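Local coordinates for protein beta-mannosidase (Trichoderma harzianum, PDB 4CVU) that probably hydrolyses terminal beta-linked mannose residues from oligosaccharides as a fungal beta-mannosidase of glycoside hydrolase family 2, at residues V108-D113 with P214-Q219; S538-W543 with I554-Y559; Y575-S580 with V652-P657. All blocks are in the same frame, centred on the assembly; numbering follows the deposited sequence.

Contact 1: residues V108-D113 with P214-Q219; sequences VFDGLD and PGRIVQ
In R216, chi1 of 84° sets CG between the backbone N and the carbonyl carbon, and the chain bends again at chi2 and chi3. The guanidinium faces D110 end-on and grips it with two nitrogens: NH1 of R216 donates to OD1 of D110 at 2.9 Å, and NH2 of R216 donates to OD2 of D110, also at 2.9 Å. The two flat groups are not coplanar. Both oxygens lie near the guanidinium plane, whereas the nitrogens approach from above the carboxylate, whose plane is turned 56° from that of the guanidinium. D110 OD1 has a second donor in Q134, which is likely to steady the carboxylate further. CG1 of V108 touches the rim of the same guanidinium, 3.3 Å from NH1 of R216. Beneath this salt bridge, strands 103-109 and 215-221 run antiparallel as the central pair of a four-stranded sheet in the galactose-binding-like beta-sandwich domain. V108 and R216 form a hydrogen-bonded pair, with N of R216 2.8 Å from O of V108 and the reciprocal bond nearly as short. F109 and G215 follow as a non-hydrogen-bonded pair; a CB at G215 would probably lie tight against CD1 of F109. One residue further on, N of D110 donates to O of P214 at 2.9 Å, and a water takes a bond from N of G111. On the face carrying V108 and R216, CG2 of V108 meets CG2 of V218 at 3.9 Å, and all three side chains pack on Y227 of strand 227-237.

Contact 2: residues S538-W543 with I554-Y559; sequences SANNGW and IVERYY. With NAG (2-acetamido-2-deoxy-beta-D-glucopyranose), chain D; NAG (2-acetamido-2-deoxy-beta-D-glucopyranose), chain F.
An Asx turn at N540-G542 carries the loop after barrel strand 534-535 onto R557 and Y558, beside a short beta hairpin. OD1 of N540 accepts from N of G542 on a lone pair, at 3.0 Å, while ND2 of N540 is held by S535. The turned backbone then presents O of G542 to N of R557, a bond of 2.9 Å. G542 has a positive phi at which a CB would be jammed against the preceding carbonyl oxygen. W543 follows as a non-hydrogen-bonded antiparallel partner of E556, with its CB 3.8 Å from CG2 of I554. Next to N540, E556 bends at chi2, and its carboxylate stands nearly perpendicular to the N540 amide (82°); a water donates to both OD1 of N540 and OE2 of E556. At the other end, ND2 of N541 donates to O of Y558 at 2.9 Å from above the carbonyl plane, and the same nitrogen sits at the edge of the Y559 ring. R557 has CG anti to the backbone N (chi1 -166°) and bends at chi3. Its CB and CD lie against O of N541, which is buried with no polar partner in the model and sits at the guanidinium edge, near its plane. The guanidinium forks around O6 of one NAG, 2.9 Å from NH1 and 2.8 Å from NH2. N371 and N357 bind NE and NH2 of R557 and help fix its rotation. A second NAG receives N of Y559 on O7 and gives its O6 to O of E556. An Asx turn feeding an antiparallel hairpin between attached glycans thus shapes this loop, which follows a strand of the (beta/alpha)8 barrel characteristic of family 2 enzymes.

Contact 3: residues Y575-S580 with V652-P657; sequences YDTSVS and VERYYP. With NAG (2-acetamido-2-deoxy-beta-D-glucopyranose), chain B.
The hydroxyl of Y655 donates to O of T577 at 2.7 Å, lying in the plane of that carbonyl, while the carbonyl oxygen in turn lies at the edge of the tyrosine ring, 3.2 Å from CE2 of Y655. Beside it, R654 spreads its guanidinium beneath S578: CB of S578 stands over the centre of one face, 3.6 Å from CZ of R654. The arginine has CG anti to the backbone N (chi1 -177°) and a bend at chi3. A water accepts from NH2 of R654 at 2.9 Å and lies near OG1 of T577, and a second water donates to OH of Y655. These contacts set the last turn of helix 638-655 against a type I beta turn, D576-V579, in the loop between strands 570-572 and 592-595. The turn is braced by an Asx turn: OD1 of D576 takes N of S578 and, at 2.7 Å, OG of S578, both from the same face of the carboxylate. This holds S578 in place over the arginine. CG of R654 lies over one face of the Y655 ring, offset toward its rim, and the W853 and F581 rings pair edge-to-face with that ring. A phenylalanine in place of Y655 would probably leave O of T577 without the donor that ties the turn to the helix, and the second water without the hydroxyl it binds. Farther out, OE2 of E653 takes O6 of an attached NAG at 2.7 Å, while the backbone of Y655 is hydrogen-bonded to that of N855.

How the contacts relate
The three contacts follow one another along the chain and none touches another. Contacts 2 and 3 are the nearest pair, with centres 35 Å and nearest atoms about 15 Å apart; both probably belong to the central barrel domain. Contact 1 lies in the amino-terminal beta-sandwich domain, its centre 39 Å from that of contact 2 and 52 Å from that of contact 3, which is on the opposite side of the chain's centre. Attached sugars mark contacts 2 and 3: residues 554-559 are hydrogen-bonded to two NAG units of attached glycans, residues 652-657 to one. Near contact 1 a bound cadmium ion lies about 10 Å from the D110 side chain.

Contact 1: residues V108-D113 with P214-Q219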
loop_
_atom_site.group_PDB
_atom_site.type_symbol
_atom_site.label_atom_id
_atom_site.label_comp_id
_atom_site.label_asym_id
_atom_site.label_seq_id
_atom_site.Cartn_x
_atom_site.Cartn_y
_atom_site.Cartn_z
ATOM N N VAL A 108 -31.855 17.741 -19.849
ATOM C CA VAL A 108 -31.412 18.735 -18.876
ATOM C C VAL A 108 -30.217 18.181 -18.112
ATOM O O VAL A 108 -30.325 17.150 -17.465
ATOM C CB VAL A 108 -32.532 19.141 -17.898
ATOM C CG1 VAL A 108 -32.042 20.237 -16.964
ATOM C CG2 VAL A 108 -33.764 19.642 -18.665
ATOM N N PHE A 109 -29.097 18.894 -18.201
ATOM C CA PHE A 109 -27.828 18.485 -17.579
ATOM C C PHE A 109 -27.392 19.523 -16.562
ATOM O O PHE A 109 -27.085 20.663 -16.917
ATOM C CB PHE A 109 -26.728 18.348 -18.635
ATOM C CG PHE A 109 -26.973 17.260 -19.651
ATOM C CD1 PHE A 109 -26.917 15.924 -19.280
ATOM C CD2 PHE A 109 -27.209 17.571 -20.984
ATOM C CE1 PHE A 109 -27.107 14.909 -20.193
ATOM C CE2 PHE A 109 -27.405 16.560 -21.918
ATOM C CZ PHE A 109 -27.368 15.232 -21.522
ATOM N N ASP A 110 -27.388 19.153 -15.292
ATOM C CA ASP A 110 -26.975 20.098 -14.259
ATOM C C ASP A 110 -25.438 20.285 -14.221
ATOM O O ASP A 110 -24.940 21.287 -13.658
ATOM C CB ASP A 110 -27.506 19.693 -12.886
ATOM C CG ASP A 110 -29.012 19.811 -12.783
ATOM O OD1 ASP A 110 -29.692 20.225 -13.753
ATOM O OD2 ASP A 110 -29.533 19.453 -11.729
ATOM N N GLY A 111 -24.698 19.371 -14.853
ATOM C CA GLY A 111 -23.255 19.576 -14.994
ATOM C C GLY A 111 -22.555 18.523 -15.830
ATOM O O GLY A 111 -22.711 17.317 -15.586
ATOM N N LEU A 112 -21.799 18.980 -16.830
ATOM C CA LEU A 112 -21.000 18.108 -17.657
ATOM C C LEU A 112 -19.580 18.662 -17.661
ATOM O O LEU A 112 -19.375 19.846 -17.843
ATOM C CB LEU A 112 -21.541 18.035 -19.082
ATOM C CG LEU A 112 -22.981 17.539 -19.239
ATOM C CD1 LEU A 112 -23.442 17.883 -20.631
ATOM C CD2 LEU A 112 -23.110 16.035 -18.961
ATOM N N ASP A 113 -18.604 17.784 -17.447
ATOM C CA ASP A 113 -17.231 18.183 -17.172
ATOM C C ASP A 113 -16.341 17.598 -18.233
ATOM O O ASP A 113 -16.184 16.367 -18.265
ATOM C CB ASP A 113 -16.830 17.632 -15.787
ATOM C CG ASP A 113 -15.448 18.060 -15.348
ATOM O OD1 ASP A 113 -14.808 18.955 -15.946
ATOM O OD2 ASP A 113 -14.999 17.506 -14.321
ATOM N N PRO A 214 -26.076 15.845 -11.518
ATOM C CA PRO A 214 -27.255 15.137 -12.043
ATOM C C PRO A 214 -27.838 15.643 -13.337
ATOM O O PRO A 214 -27.570 16.734 -13.786
ATOM C CB PRO A 214 -28.310 15.353 -10.961
ATOM C CG PRO A 214 -27.546 15.459 -9.721
ATOM C CD PRO A 214 -26.409 16.333 -10.127
ATOM N N GLY A 215 -28.621 14.793 -13.956
ATOM C CA GLY A 215 -29.208 15.097 -15.242
ATOM C C GLY A 215 -30.441 14.263 -15.482
ATOM O O GLY A 215 -30.642 13.240 -14.842
ATOM N N ARG A 216 -31.277 14.701 -16.405
ATOM C CA ARG A 216 -32.491 13.959 -16.691
ATOM C C ARG A 216 -33.106 14.310 -18.025
ATOM O O ARG A 216 -32.692 15.240 -18.667
ATOM C CB ARG A 216 -33.487 14.081 -15.544
ATOM C CG ARG A 216 -34.372 15.290 -15.512
ATOM C CD ARG A 216 -33.733 16.590 -15.086
ATOM N NE ARG A 216 -33.039 16.553 -13.814
ATOM C CZ ARG A 216 -32.198 17.494 -13.430
ATOM N NH1 ARG A 216 -31.973 18.523 -14.194
ATOM N NH2 ARG A 216 -31.526 17.377 -12.316
ATOM N N ILE A 217 -34.079 13.508 -18.433
ATOM C CA ILE A 217 -34.877 13.795 -19.616
ATOM C C ILE A 217 -36.258 14.254 -19.193
ATOM O O ILE A 217 -36.868 13.645 -18.327
ATOM C CB ILE A 217 -35.045 12.589 -20.535
ATOM C CG1 ILE A 217 -33.692 11.999 -20.897
ATOM C CG2 ILE A 217 -35.697 13.018 -21.820
ATOM C CD1 ILE A 217 -33.761 10.657 -21.595
ATOM N N VAL A 218 -36.716 15.367 -19.766
ATOM C CA VAL A 218 -38.017 15.930 -19.419
ATOM C C VAL A 218 -38.921 15.918 -20.656
ATOM O O VAL A 218 -38.562 16.506 -21.676
ATOM C CB VAL A 218 -37.890 17.373 -18.918
ATOM C CG1 VAL A 218 -39.238 17.900 -18.427
ATOM C CG2 VAL A 218 -36.858 17.471 -17.815
ATOM N N GLN A 219 -40.062 15.220 -20.560
ATOM C CA GLN A 219 -41.108 15.259 -21.585
ATOM C C GLN A 219 -42.303 16.118 -21.145
ATOM O O GLN A 219 -42.983 15.818 -20.162
ATOM C CB GLN A 219 -41.556 13.862 -22.002
ATOM C CG GLN A 219 -40.806 13.392 -23.233
ATOM C CD GLN A 219 -41.307 12.077 -23.790
ATOM O OE1 GLN A 219 -41.912 11.268 -23.087
ATOM N NE2 GLN A 219 -41.054 11.864 -25.076
HETATM O O HOH W 1 -25.534 16.523 -15.869
#

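Contact 2: residues S538-W543 with I554-Y559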
loop_
_atom_site.group_PDB
_atom_site.type_symbol
_atom_site.label_atom_id
_atom_site.label_comp_id
_atom_site.label_asym_id
_atom_site.label_seq_id
_atom_site.Cartn_x
_atom_site.Cartn_y
_atom_site.Cartn_z
ATOM N N SER A 538 -10.267 38.575 -4.493
ATOM C CA SER A 538 -10.186 38.105 -3.110
ATOM C C SER A 538 -9.409 39.010 -2.187
ATOM O O SER A 538 -9.600 38.935 -0.983
ATOM C CB SER A 538 -9.509 36.749 -3.069
ATOM O OG SER A 538 -8.170 36.868 -3.532
ATOM N N ALA A 539 -8.498 39.810 -2.731
ATOM C CA ALA A 539 -7.704 40.728 -1.944
ATOM C C ALA A 539 -7.416 41.992 -2.712
ATOM O O ALA A 539 -6.834 41.943 -3.801
ATOM C CB ALA A 539 -6.369 40.068 -1.533
ATOM N N ASN A 540 -7.798 43.123 -2.142
ATOM C CA ASN A 540 -7.571 44.405 -2.769
ATOM C C ASN A 540 -7.666 45.557 -1.753
ATOM O O ASN A 540 -8.007 45.365 -0.601
ATOM C CB ASN A 540 -8.526 44.628 -3.995
ATOM C CG ASN A 540 -9.983 44.569 -3.624
ATOM O OD1 ASN A 540 -10.489 45.485 -2.993
ATOM N ND2 ASN A 540 -10.675 43.446 -3.981
ATOM N N ASN A 541 -7.337 46.760 -2.203
ATOM C CA ASN A 541 -7.326 47.939 -1.341
ATOM C C ASN A 541 -8.657 48.686 -1.239
ATOM O O ASN A 541 -8.710 49.818 -0.726
ATOM C CB ASN A 541 -6.223 48.896 -1.806
ATOM C CG ASN A 541 -4.845 48.345 -1.527
ATOM O OD1 ASN A 541 -4.609 47.770 -0.478
ATOM N ND2 ASN A 541 -3.947 48.492 -2.465
ATOM N N GLY A 542 -9.731 48.035 -1.683
ATOM C CA GLY A 542 -11.057 48.603 -1.597
ATOM C C GLY A 542 -11.433 49.446 -2.793
ATOM O O GLY A 542 -10.638 49.593 -3.747
ATOM N N TRP A 543 -12.648 49.997 -2.727
ATOM C CA TRP A 543 -13.198 50.836 -3.797
ATOM C C TRP A 543 -13.275 52.315 -3.409
ATOM O O TRP A 543 -13.458 52.671 -2.244
ATOM C CB TRP A 543 -14.585 50.356 -4.211
ATOM C CG TRP A 543 -15.580 50.120 -3.123
ATOM C CD1 TRP A 543 -15.796 48.938 -2.462
ATOM C CD2 TRP A 543 -16.543 51.050 -2.587
ATOM N NE1 TRP A 543 -16.807 49.084 -1.559
ATOM C CE2 TRP A 543 -17.290 50.363 -1.621
ATOM C CE3 TRP A 543 -16.847 52.392 -2.835
ATOM C CZ2 TRP A 543 -18.318 50.979 -0.894
ATOM C CZ3 TRP A 543 -17.866 52.998 -2.122
ATOM C CH2 TRP A 543 -18.581 52.303 -1.161
ATOM N N ILE A 554 -17.493 49.882 -10.431
ATOM C CA ILE A 554 -16.711 49.871 -9.200
ATOM C C ILE A 554 -15.359 50.491 -9.520
ATOM O O ILE A 554 -14.598 49.948 -10.289
ATOM C CB ILE A 554 -16.517 48.440 -8.631
ATOM C CG1 ILE A 554 -17.879 47.760 -8.425
ATOM C CG2 ILE A 554 -15.735 48.505 -7.310
ATOM C CD1 ILE A 554 -17.847 46.388 -7.793
ATOM N N VAL A 555 -15.090 51.656 -8.963
ATOM C CA VAL A 555 -13.831 52.350 -9.221
ATOM C C VAL A 555 -12.884 51.904 -8.099
ATOM O O VAL A 555 -12.978 52.384 -6.963
ATOM C CB VAL A 555 -14.013 53.886 -9.246
ATOM C CG1 VAL A 555 -12.688 54.606 -9.416
ATOM C CG2 VAL A 555 -14.982 54.300 -10.355
ATOM N N GLU A 556 -12.028 50.937 -8.423
ATOM C CA GLU A 556 -11.014 50.404 -7.456
ATOM C C GLU A 556 -9.977 51.432 -7.054
ATOM O O GLU A 556 -9.564 52.245 -7.851
ATOM C CB GLU A 556 -10.323 49.198 -8.043
ATOM C CG GLU A 556 -11.211 47.960 -8.150
ATOM C CD GLU A 556 -11.498 47.395 -6.776
ATOM O OE1 GLU A 556 -10.655 46.597 -6.273
ATOM O OE2 GLU A 556 -12.519 47.790 -6.178
ATOM N N ARG A 557 -9.586 51.398 -5.786
ATOM C CA ARG A 557 -8.476 52.212 -5.293
ATOM C C ARG A 557 -7.158 51.851 -5.927
ATOM O O ARG A 557 -6.352 52.702 -6.232
ATOM C CB ARG A 557 -8.312 52.083 -3.770
ATOM C CG ARG A 557 -7.414 53.161 -3.201
ATOM C CD ARG A 557 -7.418 53.168 -1.704
ATOM N NE ARG A 557 -8.572 53.839 -1.184
ATOM C CZ ARG A 557 -8.671 55.153 -1.064
ATOM N NH1 ARG A 557 -7.691 55.907 -1.470
ATOM N NH2 ARG A 557 -9.749 55.710 -0.569
ATOM N N TYR A 558 -6.948 50.559 -6.104
ATOM C CA TYR A 558 -5.662 50.059 -6.557
ATOM C C TYR A 558 -4.563 50.638 -5.646
ATOM O O TYR A 558 -4.597 50.461 -4.466
ATOM C CB TYR A 558 -5.400 50.358 -8.044
ATOM C CG TYR A 558 -6.363 49.779 -9.013
ATOM C CD1 TYR A 558 -6.426 48.435 -9.197
ATOM C CD2 TYR A 558 -7.195 50.569 -9.766
ATOM C CE1 TYR A 558 -7.287 47.877 -10.082
ATOM C CE2 TYR A 558 -8.091 50.019 -10.657
ATOM C CZ TYR A 558 -8.106 48.655 -10.811
ATOM O OH TYR A 558 -8.949 48.060 -11.645
ATOM N N TYR A 559 -3.619 51.353 -6.225
ATOM C CA TYR A 559 -2.427 51.810 -5.531
ATOM C C TYR A 559 -2.463 53.338 -5.297
ATOM O O TYR A 559 -1.440 53.956 -5.073
ATOM C CB TYR A 559 -1.149 51.219 -6.205
ATOM C CG TYR A 559 -1.480 49.812 -6.771
ATOM C CD1 TYR A 559 -2.209 48.875 -5.991
ATOM C CD2 TYR A 559 -1.234 49.475 -8.079
ATOM C CE1 TYR A 559 -2.619 47.639 -6.495
ATOM C CE2 TYR A 559 -1.647 48.239 -8.595
ATOM C CZ TYR A 559 -2.335 47.315 -7.807
ATOM O OH TYR A 559 -2.717 46.104 -8.338
HETATM C C1 NAG D . -6.044 54.954 -9.212
HETATM C C2 NAG D . -5.151 54.194 -10.188
HETATM C C3 NAG D . -5.595 54.342 -11.641
HETATM C C4 NAG D . -7.083 54.040 -11.763
HETATM C C5 NAG D . -7.869 54.868 -10.753
HETATM C C6 NAG D . -9.348 54.511 -10.739
HETATM C C7 NAG D . -2.890 53.947 -9.288
HETATM C C8 NAG D . -1.528 54.574 -9.162
HETATM N N2 NAG D . -3.788 54.645 -9.996
HETATM O O3 NAG D . -4.807 53.457 -12.421
HETATM O O4 NAG D . -7.584 54.335 -13.049
HETATM O O5 NAG D . -7.397 54.587 -9.459
HETATM O O6 NAG D . -9.514 53.134 -10.567
HETATM O O7 NAG D . -3.125 52.842 -8.766
HETATM C C1 NAG F . -12.961 57.728 -0.717
HETATM C C2 NAG F . -13.916 58.636 -1.518
HETATM C C3 NAG F . -13.246 59.216 -2.745
HETATM C C4 NAG F . -11.943 59.865 -2.360
HETATM C C5 NAG F . -11.071 58.848 -1.621
HETATM C C6 NAG F . -9.764 59.467 -1.126
HETATM C C7 NAG F . -16.248 57.955 -1.167
HETATM C C8 NAG F . -17.450 57.166 -1.638
HETATM N N2 NAG F . -15.129 57.925 -1.902
HETATM O O3 NAG F . -14.124 60.187 -3.250
HETATM O O4 NAG F . -11.296 60.324 -3.516
HETATM O O5 NAG F . -11.774 58.431 -0.491
HETATM O O6 NAG F . -8.929 58.426 -0.675
HETATM O O7 NAG F . -16.317 58.597 -0.128
HETATM O O HOH W 2 -13.199 46.452 -3.759
HETATM O O HOH W 3 -8.433 48.484 -5.008
#

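Contact 3: residues Y575-S580 with V652-P657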
loop_
_atom_site.group_PDB
_atom_site.type_symbol
_atom_site.label_atom_id
_atom_site.label_comp_id
_atom_site.label_asym_id
_atom_site.label_seq_id
_atom_site.Cartn_x
_atom_site.Cartn_y
_atom_site.Cartn_z
ATOM N N TYR A 575 8.170 32.241 4.673
ATOM C CA TYR A 575 8.691 30.883 4.897
ATOM C C TYR A 575 10.108 30.905 5.514
ATOM O O TYR A 575 10.779 29.870 5.679
ATOM C CB TYR A 575 8.642 30.082 3.593
ATOM C CG TYR A 575 7.227 29.811 3.086
ATOM C CD1 TYR A 575 6.391 28.941 3.769
ATOM C CD2 TYR A 575 6.738 30.411 1.935
ATOM C CE1 TYR A 575 5.103 28.687 3.349
ATOM C CE2 TYR A 575 5.445 30.165 1.496
ATOM C CZ TYR A 575 4.620 29.289 2.211
ATOM O OH TYR A 575 3.329 29.012 1.823
ATOM N N ASP A 576 10.541 32.095 5.904
ATOM C CA ASP A 576 11.767 32.269 6.634
ATOM C C ASP A 576 11.527 31.936 8.105
ATOM O O ASP A 576 10.985 32.761 8.845
ATOM C CB ASP A 576 12.240 33.722 6.487
ATOM C CG ASP A 576 13.505 34.025 7.274
ATOM O OD1 ASP A 576 14.072 33.136 7.936
ATOM O OD2 ASP A 576 13.931 35.209 7.230
ATOM N N THR A 577 11.983 30.755 8.530
ATOM C CA THR A 577 11.645 30.241 9.856
ATOM C C THR A 577 12.265 31.024 11.004
ATOM O O THR A 577 11.874 30.825 12.121
ATOM C CB THR A 577 12.036 28.782 10.051
ATOM O OG1 THR A 577 13.468 28.642 9.921
ATOM C CG2 THR A 577 11.299 27.915 9.025
ATOM N N SER A 578 13.229 31.899 10.728
ATOM C CA SER A 578 13.811 32.748 11.771
ATOM C C SER A 578 12.902 33.891 12.273
ATOM O O SER A 578 13.184 34.477 13.320
ATOM C CB SER A 578 15.141 33.346 11.301
ATOM O OG SER A 578 14.905 34.274 10.260
ATOM N N VAL A 579 11.846 34.241 11.537
ATOM C CA VAL A 579 10.927 35.273 11.992
ATOM C C VAL A 579 9.499 34.792 12.239
ATOM O O VAL A 579 8.593 35.619 12.500
ATOM C CB VAL A 579 10.872 36.465 11.002
ATOM C CG1 VAL A 579 12.245 37.137 10.906
ATOM C CG2 VAL A 579 10.383 36.027 9.638
ATOM N N SER A 580 9.281 33.469 12.175
ATOM C CA SER A 580 7.940 32.914 12.243
ATOM C C SER A 580 7.130 33.315 13.459
ATOM O O SER A 580 5.931 33.417 13.380
ATOM C CB SER A 580 8.024 31.380 12.170
ATOM O OG SER A 580 8.633 30.975 10.938
ATOM N N VAL A 652 11.299 22.619 12.210
ATOM C CA VAL A 652 11.473 21.722 13.311
ATOM C C VAL A 652 12.847 21.890 13.972
ATOM O O VAL A 652 12.924 21.990 15.171
ATOM C CB VAL A 652 11.326 20.240 12.887
ATOM C CG1 VAL A 652 11.707 19.346 14.037
ATOM C CG2 VAL A 652 9.910 19.935 12.451
ATOM N N GLU A 653 13.912 21.923 13.168
ATOM C CA GLU A 653 15.259 21.928 13.701
ATOM C C GLU A 653 15.481 23.179 14.512
ATOM O O GLU A 653 16.163 23.144 15.506
ATOM C CB GLU A 653 16.325 21.825 12.610
ATOM C CG GLU A 653 16.439 20.446 11.976
ATOM C CD GLU A 653 17.320 20.429 10.741
ATOM O OE1 GLU A 653 17.730 21.502 10.228
ATOM O OE2 GLU A 653 17.624 19.317 10.305
ATOM N N ARG A 654 14.852 24.266 14.106
ATOM C CA ARG A 654 15.074 25.560 14.772
ATOM C C ARG A 654 14.353 25.670 16.108
ATOM O O ARG A 654 14.851 26.350 17.003
ATOM C CB ARG A 654 14.652 26.704 13.881
ATOM C CG ARG A 654 14.914 28.080 14.489
ATOM C CD ARG A 654 14.484 29.194 13.539
ATOM N NE ARG A 654 15.446 29.436 12.464
ATOM C CZ ARG A 654 16.494 30.272 12.539
ATOM N NH1 ARG A 654 16.760 30.956 13.640
ATOM N NH2 ARG A 654 17.295 30.405 11.495
ATOM N N TYR A 655 13.222 24.965 16.252
ATOM C CA TYR A 655 12.318 25.192 17.376
ATOM C C TYR A 655 11.941 23.986 18.227
ATOM O O TYR A 655 11.675 24.159 19.428
ATOM C CB TYR A 655 11.021 25.856 16.875
ATOM C CG TYR A 655 11.233 27.243 16.329
ATOM C CD1 TYR A 655 11.536 28.316 17.171
ATOM C CD2 TYR A 655 11.127 27.487 14.982
ATOM C CE1 TYR A 655 11.713 29.597 16.660
ATOM C CE2 TYR A 655 11.316 28.748 14.470
ATOM C CZ TYR A 655 11.617 29.796 15.302
ATOM O OH TYR A 655 11.789 31.041 14.764
ATOM N N TYR A 656 11.931 22.792 17.632
ATOM C CA TYR A 656 11.382 21.597 18.290
ATOM C C TYR A 656 12.355 20.425 18.403
ATOM O O TYR A 656 13.246 20.270 17.587
ATOM C CB TYR A 656 10.119 21.145 17.570
ATOM C CG TYR A 656 9.047 22.180 17.666
ATOM C CD1 TYR A 656 8.179 22.202 18.741
ATOM C CD2 TYR A 656 8.971 23.200 16.729
ATOM C CE1 TYR A 656 7.206 23.201 18.873
ATOM C CE2 TYR A 656 8.027 24.203 16.835
ATOM C CZ TYR A 656 7.158 24.210 17.909
ATOM O OH TYR A 656 6.249 25.225 17.974
ATOM N N PRO A 657 12.163 19.558 19.402
ATOM C CA PRO A 657 13.133 18.472 19.483
ATOM C C PRO A 657 13.122 17.722 18.158
ATOM O O PRO A 657 12.085 17.644 17.538
ATOM C CB PRO A 657 12.616 17.621 20.648
ATOM C CG PRO A 657 11.739 18.551 21.442
ATOM C CD PRO A 657 11.118 19.445 20.427
HETATM C C1 NAG B . 18.851 19.694 4.046
HETATM C C2 NAG B . 19.326 20.958 3.333
HETATM C C3 NAG B . 20.540 21.568 3.985
HETATM C C4 NAG B . 20.297 21.750 5.468
HETATM C C5 NAG B . 19.878 20.423 6.073
HETATM C C6 NAG B . 19.553 20.590 7.557
HETATM C C7 NAG B . 19.114 21.279 0.909
HETATM C C8 NAG B . 19.515 20.774 -0.445
HETATM N N2 NAG B . 19.633 20.629 1.962
HETATM O O3 NAG B . 20.743 22.827 3.413
HETATM O O4 NAG B . 21.474 22.222 6.090
HETATM O O5 NAG B . 18.714 19.932 5.429
HETATM O O6 NAG B . 18.976 19.391 8.015
HETATM O O7 NAG B . 18.366 22.255 0.993
HETATM O O HOH W 4 16.727 28.135 9.812
HETATM O O HOH W 5 10.671 33.654 15.312
#